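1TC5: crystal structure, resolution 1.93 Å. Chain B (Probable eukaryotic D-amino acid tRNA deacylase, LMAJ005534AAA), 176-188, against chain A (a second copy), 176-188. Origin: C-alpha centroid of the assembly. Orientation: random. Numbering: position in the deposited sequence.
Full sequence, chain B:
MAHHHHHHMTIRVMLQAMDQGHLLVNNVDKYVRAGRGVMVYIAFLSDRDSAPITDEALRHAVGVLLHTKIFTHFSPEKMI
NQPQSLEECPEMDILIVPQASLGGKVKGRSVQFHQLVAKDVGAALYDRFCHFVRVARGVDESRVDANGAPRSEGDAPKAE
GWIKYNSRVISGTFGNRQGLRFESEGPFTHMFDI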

ATOM      1  N   ASN B 176      14.812   2.658  -9.595  1.00 18.10           N
ATOM      2  CA  ASN B 176      13.865   2.969 -10.658  1.00 15.17           C
ATOM      3  C   ASN B 176      12.526   3.458 -10.120  1.00 15.47           C
ATOM      4  O   ASN B 176      12.204   3.342  -8.927  1.00 16.42           O
ATOM      5  CB  ASN B 176      13.613   1.771 -11.595  1.00 17.45           C
ATOM      6  CG  ASN B 176      14.676   1.606 -12.647  1.00 16.81           C
ATOM      7  OD1 ASN B 176      15.794   2.083 -12.486  1.00 21.28           O
ATOM      8  ND2 ASN B 176      14.348   0.885 -13.726  1.00 19.36           N
ATOM      9  N   ARG B 177      11.745   4.015 -11.038  1.00 16.61           N
ATOM     10  CA  ARG B 177      10.348   4.349 -10.803  1.00 17.02           C
ATOM     11  C   ARG B 177       9.508   3.067 -10.859  1.00 15.88           C
ATOM     12  O   ARG B 177       9.525   2.333 -11.849  1.00 18.41           O
ATOM     13  CB  ARG B 177       9.876   5.349 -11.864  1.00 18.41           C
ATOM     14  CG  ARG B 177       8.448   5.803 -11.733  1.00 18.97           C
ATOM     15  CD  ARG B 177       8.125   6.994 -12.634  1.00 20.31           C
ATOM     16  NE  ARG B 177       8.346   6.647 -14.047  1.00 24.08           N
ATOM     17  CZ  ARG B 177       7.554   5.876 -14.792  1.00 22.79           C
ATOM     18  NH1 ARG B 177       6.421   5.375 -14.304  1.00 24.31           N
ATOM     19  NH2 ARG B 177       7.887   5.615 -16.048  1.00 23.40           N
ATOM     20  N   GLN B 178       8.740   2.848  -9.805  1.00 15.43           N
ATOM     21  CA  GLN B 178       8.066   1.571  -9.549  1.00 16.99           C
ATOM     22  C   GLN B 178       6.617   1.600 -10.094  1.00 14.92           C
ATOM     23  O   GLN B 178       5.617   1.482  -9.346  1.00 17.74           O
ATOM     24  CB  GLN B 178       8.113   1.286  -8.037  1.00 17.68           C
ATOM     25  CG  GLN B 178       9.540   1.269  -7.430  1.00 17.72           C
ATOM     26  CD  GLN B 178      10.491   0.242  -8.076  1.00 17.37           C
ATOM     27  OE1 GLN B 178      10.118  -0.909  -8.313  1.00 14.81           O
ATOM     28  NE2 GLN B 178      11.723   0.660  -8.345  1.00 15.33           N
ATOM     29  N   GLY B 179       6.512   1.756 -11.419  1.00 15.62           N
ATOM     30  CA  GLY B 179       5.229   1.645 -12.098  1.00 17.25           C
ATOM     31  C   GLY B 179       4.549   0.337 -11.714  1.00 16.35           C
ATOM     32  O   GLY B 179       5.167  -0.722 -11.714  1.00 17.50           O
ATOM     33  N   LEU B 180       3.270   0.416 -11.383  1.00 16.51           N
ATOM     34  CA  LEU B 180       2.566  -0.700 -10.761  1.00 17.34           C
ATOM     35  C   LEU B 180       1.147  -0.862 -11.269  1.00 14.65           C
ATOM     36  O   LEU B 180       0.427   0.115 -11.389  1.00 15.86           O
ATOM     37  CB  LEU B 180       2.500  -0.462  -9.251  1.00 18.95           C
ATOM     38  CG  LEU B 180       1.859  -1.570  -8.423  1.00 20.64           C
ATOM     39  CD1 LEU B 180       2.671  -2.867  -8.532  1.00 19.27           C
ATOM     40  CD2 LEU B 180       1.743  -1.136  -6.980  1.00 25.45           C
ATOM     41  N   ARG B 181       0.747  -2.107 -11.538  1.00 15.89           N
ATOM     42  CA  ARG B 181      -0.660  -2.491 -11.596  1.00 18.98           C
ATOM     43  C   ARG B 181      -0.885  -3.607 -10.573  1.00 19.36           C
ATOM     44  O   ARG B 181      -0.179  -4.607 -10.553  1.00 16.05           O
ATOM     45  CB  ARG B 181      -1.096  -2.923 -13.018  1.00 23.46           C
ATOM     46  CG  ARG B 181      -0.732  -1.912 -14.130  1.00 30.96           C
ATOM     47  CD  ARG B 181      -1.332  -2.231 -15.521  1.00 42.90           C
ATOM     48  NE  ARG B 181      -0.367  -2.072 -16.626  1.00 50.27           N
ATOM     49  CZ  ARG B 181       0.020  -3.040 -17.472  1.00 52.82           C
ATOM     50  NH1 ARG B 181      -0.453  -4.282 -17.378  1.00 54.35           N
ATOM     51  NH2 ARG B 181       0.895  -2.764 -18.430  1.00 54.55           N
ATOM     52  N   PHE B 182      -1.875  -3.413  -9.710  1.00 18.28           N
ATOM     53  CA  PHE B 182      -2.081  -4.268  -8.541  1.00 17.32           C
ATOM     54  C   PHE B 182      -3.560  -4.644  -8.426  1.00 17.02           C
ATOM     55  O   PHE B 182      -4.429  -3.766  -8.460  1.00 19.57           O
ATOM     56  CB  PHE B 182      -1.647  -3.500  -7.285  1.00 17.00           C
ATOM     57  CG  PHE B 182      -1.817  -4.265  -6.033  1.00 17.60           C
ATOM     58  CD1 PHE B 182      -1.044  -5.393  -5.793  1.00 17.86           C
ATOM     59  CD2 PHE B 182      -2.774  -3.882  -5.089  1.00 17.90           C
ATOM     60  CE1 PHE B 182      -1.198  -6.120  -4.603  1.00 17.09           C
ATOM     61  CE2 PHE B 182      -2.929  -4.603  -3.898  1.00 17.66           C
ATOM     62  CZ  PHE B 182      -2.124  -5.727  -3.667  1.00 12.20           C
ATOM     63  N   GLU B 183      -3.834  -5.942  -8.298  1.00 17.72           N
ATOM     64  CA  GLU B 183      -5.195  -6.441  -8.069  1.00 16.11           C
ATOM     65  C   GLU B 183      -5.227  -7.264  -6.793  1.00 15.10           C
ATOM     66  O   GLU B 183      -4.354  -8.128  -6.546  1.00 14.58           O
ATOM     67  CB  GLU B 183      -5.686  -7.297  -9.254  1.00 15.24           C
ATOM     68  CG  GLU B 183      -5.584  -6.617 -10.604  1.00 20.59           C
ATOM     69  CD  GLU B 183      -5.879  -7.554 -11.767  1.00 24.84           C
ATOM     70  OE1 GLU B 183      -6.428  -8.670 -11.541  1.00 21.32           O
ATOM     71  OE2 GLU B 183      -5.539  -7.175 -12.903  1.00 23.85           O
ATOM     72  N   SER B 184      -6.254  -7.028  -5.992  1.00 13.82           N
ATOM     73  CA  SER B 184      -6.397  -7.699  -4.718  1.00 13.46           C
ATOM     74  C   SER B 184      -7.867  -7.963  -4.438  1.00 13.79           C
ATOM     75  O   SER B 184      -8.717  -7.155  -4.783  1.00 15.59           O
ATOM     76  CB  SER B 184      -5.795  -6.805  -3.635  1.00 14.97           C
ATOM     77  OG  SER B 184      -6.041  -7.323  -2.355  1.00 17.82           O
ATOM     78  N   GLU B 185      -8.159  -9.096  -3.805  1.00 15.13           N
ATOM     79  CA  GLU B 185      -9.501  -9.370  -3.286  1.00 15.99           C
ATOM     80  C   GLU B 185      -9.726  -8.670  -1.913  1.00 15.54           C
ATOM     81  O   GLU B 185     -10.776  -8.837  -1.303  1.00 18.24           O
ATOM     82  CB  GLU B 185      -9.706 -10.875  -3.123  1.00 19.19           C
ATOM     83  CG  GLU B 185      -9.550 -11.696  -4.397  1.00 24.89           C
ATOM     84  CD  GLU B 185     -10.731 -11.479  -5.333  1.00 28.15           C
ATOM     85  OE1 GLU B 185     -11.847 -11.907  -4.978  1.00 33.75           O
ATOM     86  OE2 GLU B 185     -10.543 -10.847  -6.393  1.00 28.36           O
ATOM     87  N   GLY B 186      -8.736  -7.936  -1.408  1.00 15.23           N
ATOM     88  CA  GLY B 186      -8.835  -7.312  -0.093  1.00 14.40           C
ATOM     89  C   GLY B 186      -7.431  -7.247   0.459  1.00 15.08           C
ATOM     90  O   GLY B 186      -6.923  -8.284   0.890  1.00 17.29           O
ATOM     91  N   PRO B 187      -6.761  -6.092   0.359  1.00 15.03           N
ATOM     92  CA  PRO B 187      -5.328  -6.020   0.671  1.00 14.74           C
ATOM     93  C   PRO B 187      -4.969  -6.412   2.075  1.00 14.68           C
ATOM     94  O   PRO B 187      -3.831  -6.879   2.245  1.00 14.50           O
ATOM     95  CB  PRO B 187      -4.957  -4.545   0.421  1.00 16.70           C
ATOM     96  CG  PRO B 187      -6.069  -3.991  -0.478  1.00 18.31           C
ATOM     97  CD  PRO B 187      -7.293  -4.794  -0.105  1.00 16.89           C
ATOM     98  N   PHE B 188      -5.857  -6.222   3.056  1.00 15.46           N
ATOM     99  CA  PHE B 188      -5.570  -6.642   4.445  1.00 14.46           C
ATOM    100  C   PHE B 188      -4.184  -6.180   4.885  1.00 13.26           C
ATOM    101  O   PHE B 188      -3.378  -6.947   5.423  1.00 13.15           O
ATOM    102  CB  PHE B 188      -5.674  -8.163   4.522  1.00 15.07           C
ATOM    103  CG  PHE B 188      -5.792  -8.740   5.910  1.00 10.35           C
ATOM    104  CD1 PHE B 188      -6.280  -8.015   6.991  1.00 15.42           C
ATOM    105  CD2 PHE B 188      -5.422 -10.080   6.116  1.00 16.11           C
ATOM    106  CE1 PHE B 188      -6.397  -8.584   8.225  1.00 13.24           C
ATOM    107  CE2 PHE B 188      -5.544 -10.660   7.353  1.00 15.66           C
ATOM    108  CZ  PHE B 188      -6.035  -9.901   8.425  1.00 18.81           C
TER
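Chain A, residues 176-188: NRQGLRFESEGPF

Chain A lies on chain B as a second, matching strand. In both copies residues 180-184 are extended and the flanking residues are loop or turn. The two strands run antiparallel, with 173° between their N-to-C directions and axes that approach to 4.8 Å. The register is symmetric about B:Phe182 and A:Phe182, whose CA atoms are 5.2 Å apart.

Six backbone hydrogen bonds join the strands. At the centre, A:Phe182 N donates to B:Phe182 O and B:Phe182 N donates to A:Phe182 O, both at 2.9 Å. Toward one end, B:Leu180 N reaches A:Ser184 O at 2.9 Å, and A:Ser184 N returns to B:Leu180 O at 3.0 Å. The same pair of bonds recurs between A:Leu180 and B:Ser184. Between these pairs the chains draw closer: B:Arg181 CA and A:Glu183 CA are 4.6 Å apart. Here CA-H groups fill the gaps, as where B:Arg181 CA lies 3.5 Å from A:Phe182 O.

The two faces differ. One carries the leucine, phenylalanine and serine side chains. On it A:Leu180 fits between two bumps of chain B. Its CD2 is 4.2 Å from B:Phe182 CD2, at the edge of that ring, and 4.0 Å from B:Pro187 CG. B:Leu180 fills the equivalent hollow, with its CD2 4.0 Å from A:Pro187 CG and near the edge of the A:Phe182 ring. The phenylalanines meet at their bases, B:Phe182 CB to A:Phe182 CB, 4.4 Å. The other face carries B:Arg181 and A:Glu183, which touch through their aliphatic parts, CG to CG at 4.2 Å.

Beyond the strands, two glycines of chain B lie against chain A. B:Gly179 CA lies 3.6 Å from A:Ser184 O. B:Gly186 CA lies 3.6 Å from A:Gln178 O, and a CB on B:Gly186 would come within 3.3 Å of A:Arg177 CG. The backbone angles of B:Gly186 by themselves also call for glycine. B:Gly186 N donates to B:Ser184 OG at 2.9 Å, within the same chain. Next to it the B:Pro187 ring sits against chain A, with its CD 3.1 Å from A:Gln178 O.

The arginines close both ends. B:Arg177 points its CB sideways, but its end comes nearer, and NH1 donates to A:Glu185 O at 2.9 Å. A:Arg177 NH1 does the same to B:Glu185 O, also at 2.9 Å. B:Arg177 NH1 and A:Glu185 OE1 form a long salt bridge at 3.7 Å, through charge alone. A water accepts from B:Arg177 NH1 at 3.1 Å.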

ATOM      1  N   ASN A 176     -16.687  -3.810   4.965  1.00 17.63           N
ATOM      2  CA  ASN A 176     -16.698  -4.669   3.780  1.00 14.82           C
ATOM      3  C   ASN A 176     -15.289  -5.136   3.417  1.00 15.34           C
ATOM      4  O   ASN A 176     -14.292  -4.617   3.906  1.00 16.18           O
ATOM      5  CB  ASN A 176     -17.357  -3.978   2.551  1.00 17.33           C
ATOM      6  CG  ASN A 176     -18.876  -4.120   2.529  1.00 16.19           C
ATOM      7  OD1 ASN A 176     -19.496  -4.415   3.550  1.00 18.41           O
ATOM      8  ND2 ASN A 176     -19.485  -3.891   1.359  1.00 16.25           N
ATOM      9  N   ARG A 177     -15.234  -6.146   2.555  1.00 16.59           N
ATOM     10  CA  ARG A 177     -13.996  -6.598   1.924  1.00 16.72           C
ATOM     11  C   ARG A 177     -13.634  -5.592   0.834  1.00 16.07           C
ATOM     12  O   ARG A 177     -14.445  -5.307  -0.032  1.00 18.85           O
ATOM     13  CB  ARG A 177     -14.200  -7.991   1.327  1.00 17.99           C
ATOM     14  CG  ARG A 177     -13.004  -8.567   0.570  1.00 18.33           C
ATOM     15  CD  ARG A 177     -13.143 -10.064   0.256  1.00 19.58           C
ATOM     16  NE  ARG A 177     -14.293 -10.327  -0.613  1.00 24.95           N
ATOM     17  CZ  ARG A 177     -14.372 -10.014  -1.914  1.00 24.06           C
ATOM     18  NH1 ARG A 177     -13.352  -9.457  -2.561  1.00 23.99           N
ATOM     19  NH2 ARG A 177     -15.478 -10.284  -2.585  1.00 24.98           N
ATOM     20  N   GLN A 178     -12.415  -5.072   0.891  1.00 14.91           N
ATOM     21  CA  GLN A 178     -11.994  -3.935   0.056  1.00 16.94           C
ATOM     22  C   GLN A 178     -11.279  -4.433  -1.220  1.00 15.03           C
ATOM     23  O   GLN A 178     -10.062  -4.210  -1.442  1.00 17.37           O
ATOM     24  CB  GLN A 178     -11.102  -2.996   0.872  1.00 16.83           C
ATOM     25  CG  GLN A 178     -11.689  -2.540   2.215  1.00 17.40           C
ATOM     26  CD  GLN A 178     -12.957  -1.723   2.053  1.00 19.31           C
ATOM     27  OE1 GLN A 178     -13.039  -0.833   1.187  1.00 14.82           O
ATOM     28  NE2 GLN A 178     -13.961  -2.039   2.862  1.00 16.86           N
ATOM     29  N   GLY A 179     -12.045  -5.130  -2.058  1.00 15.53           N
ATOM     30  CA  GLY A 179     -11.563  -5.519  -3.371  1.00 16.96           C
ATOM     31  C   GLY A 179     -11.041  -4.299  -4.128  1.00 16.29           C
ATOM     32  O   GLY A 179     -11.678  -3.255  -4.158  1.00 17.82           O
ATOM     33  N   LEU A 180      -9.888  -4.446  -4.760  1.00 16.38           N
ATOM     34  CA  LEU A 180      -9.143  -3.309  -5.283  1.00 17.15           C
ATOM     35  C   LEU A 180      -8.468  -3.609  -6.620  1.00 14.89           C
ATOM     36  O   LEU A 180      -7.866  -4.670  -6.802  1.00 15.58           O
ATOM     37  CB  LEU A 180      -8.062  -2.895  -4.267  1.00 15.10           C
ATOM     38  CG  LEU A 180      -7.179  -1.700  -4.657  1.00 17.94           C
ATOM     39  CD1 LEU A 180      -7.988  -0.402  -4.745  1.00 19.64           C
ATOM     40  CD2 LEU A 180      -6.028  -1.548  -3.673  1.00 23.17           C
ATOM     41  N   ARG A 181      -8.565  -2.655  -7.545  1.00 15.63           N
ATOM     42  CA  ARG A 181      -7.650  -2.576  -8.674  1.00 18.82           C
ATOM     43  C   ARG A 181      -7.004  -1.192  -8.642  1.00 19.34           C
ATOM     44  O   ARG A 181      -7.693  -0.174  -8.573  1.00 16.19           O
ATOM     45  CB  ARG A 181      -8.386  -2.819 -10.001  1.00 22.37           C
ATOM     46  CG  ARG A 181      -9.231  -4.109 -10.036  1.00 30.10           C
ATOM     47  CD  ARG A 181      -9.795  -4.469 -11.421  1.00 42.53           C
ATOM     48  NE  ARG A 181     -11.197  -4.910 -11.367  1.00 49.99           N
ATOM     49  CZ  ARG A 181     -12.208  -4.385 -12.071  1.00 52.99           C
ATOM     50  NH1 ARG A 181     -12.021  -3.376 -12.921  1.00 54.02           N
ATOM     51  NH2 ARG A 181     -13.428  -4.884 -11.930  1.00 55.23           N
ATOM     52  N   PHE A 182      -5.676  -1.166  -8.688  1.00 18.51           N
ATOM     53  CA  PHE A 182      -4.912   0.059  -8.459  1.00 17.43           C
ATOM     54  C   PHE A 182      -3.815   0.179  -9.523  1.00 17.29           C
ATOM     55  O   PHE A 182      -3.094  -0.782  -9.765  1.00 19.50           O
ATOM     56  CB  PHE A 182      -4.300   0.002  -7.079  1.00 14.90           C
ATOM     57  CG  PHE A 182      -3.472   1.184  -6.738  1.00 19.12           C
ATOM     58  CD1 PHE A 182      -4.067   2.430  -6.550  1.00 17.87           C
ATOM     59  CD2 PHE A 182      -2.084   1.056  -6.580  1.00 17.47           C
ATOM     60  CE1 PHE A 182      -3.292   3.536  -6.207  1.00 19.02           C
ATOM     61  CE2 PHE A 182      -1.309   2.164  -6.232  1.00 16.28           C
ATOM     62  CZ  PHE A 182      -1.922   3.405  -6.046  1.00 15.47           C
ATOM     63  N   GLU A 183      -3.731   1.347 -10.171  1.00 17.85           N
ATOM     64  CA  GLU A 183      -2.668   1.645 -11.143  1.00 16.03           C
ATOM     65  C   GLU A 183      -1.939   2.902 -10.690  1.00 15.27           C
ATOM     66  O   GLU A 183      -2.564   3.901 -10.315  1.00 14.36           O
ATOM     67  CB  GLU A 183      -3.234   1.894 -12.573  1.00 15.48           C
ATOM     68  CG  GLU A 183      -3.943   0.705 -13.211  1.00 20.81           C
ATOM     69  CD  GLU A 183      -4.855   1.082 -14.391  1.00 24.69           C
ATOM     70  OE1 GLU A 183      -4.572   2.067 -15.137  1.00 20.25           O
ATOM     71  OE2 GLU A 183      -5.862   0.383 -14.581  1.00 25.76           O
ATOM     72  N   SER A 184      -0.615   2.863 -10.794  1.00 14.14           N
ATOM     73  CA  SER A 184       0.226   3.945 -10.357  1.00 13.34           C
ATOM     74  C   SER A 184       1.431   4.042 -11.261  1.00 14.09           C
ATOM     75  O   SER A 184       1.975   3.032 -11.680  1.00 14.93           O
ATOM     76  CB  SER A 184       0.629   3.697  -8.905  1.00 16.33           C
ATOM     77  OG  SER A 184       1.611   4.595  -8.457  1.00 15.74           O
ATOM     78  N   GLU A 185       1.865   5.277 -11.524  1.00 15.24           N
ATOM     79  CA  GLU A 185       3.144   5.525 -12.190  1.00 16.10           C
ATOM     80  C   GLU A 185       4.325   5.441 -11.194  1.00 15.55           C
ATOM     81  O   GLU A 185       5.468   5.648 -11.571  1.00 18.12           O
ATOM     82  CB  GLU A 185       3.122   6.914 -12.849  1.00 19.02           C
ATOM     83  CG  GLU A 185       2.025   7.115 -13.890  1.00 24.39           C
ATOM     84  CD  GLU A 185       2.268   6.279 -15.139  1.00 28.50           C
ATOM     85  OE1 GLU A 185       3.281   6.526 -15.822  1.00 33.53           O
ATOM     86  OE2 GLU A 185       1.467   5.359 -15.426  1.00 29.35           O
ATOM     87  N   GLY A 186       4.060   5.135  -9.923  1.00 15.56           N
ATOM     88  CA  GLY A 186       5.121   5.057  -8.909  1.00 14.16           C
ATOM     89  C   GLY A 186       4.450   5.450  -7.608  1.00 15.04           C
ATOM     90  O   GLY A 186       4.158   6.627  -7.433  1.00 17.39           O
ATOM     91  N   PRO A 187       4.079   4.479  -6.762  1.00 14.79           N
ATOM     92  CA  PRO A 187       3.297   4.777  -5.561  1.00 15.06           C
ATOM     93  C   PRO A 187       3.935   5.775  -4.599  1.00 14.41           C
ATOM     94  O   PRO A 187       3.166   6.481  -3.956  1.00 14.96           O
ATOM     95  CB  PRO A 187       3.102   3.394  -4.890  1.00 16.16           C
ATOM     96  CG  PRO A 187       3.294   2.394  -5.998  1.00 17.59           C
ATOM     97  CD  PRO A 187       4.293   3.028  -6.934  1.00 18.31           C
ATOM     98  N   PHE A 188       5.262   5.853  -4.508  1.00 15.24           N
ATOM     99  CA  PHE A 188       5.929   6.821  -3.616  1.00 14.27           C
ATOM    100  C   PHE A 188       5.274   6.811  -2.232  1.00 13.35           C
ATOM    101  O   PHE A 188       4.886   7.840  -1.665  1.00 13.08           O
ATOM    102  CB  PHE A 188       5.856   8.198  -4.261  1.00 15.35           C
ATOM    103  CG  PHE A 188       6.793   9.226  -3.706  1.00 12.84           C
ATOM    104  CD1 PHE A 188       8.005   8.896  -3.112  1.00 19.04           C
ATOM    105  CD2 PHE A 188       6.465  10.583  -3.851  1.00 18.02           C
ATOM    106  CE1 PHE A 188       8.849   9.883  -2.654  1.00 17.08           C
ATOM    107  CE2 PHE A 188       7.297  11.560  -3.407  1.00 14.72           C
ATOM    108  CZ  PHE A 188       8.500  11.212  -2.801  1.00 18.00           C
TER
HETATM  109  O   HOH W   1       4.159   3.892 -15.758  1.00 36.73           O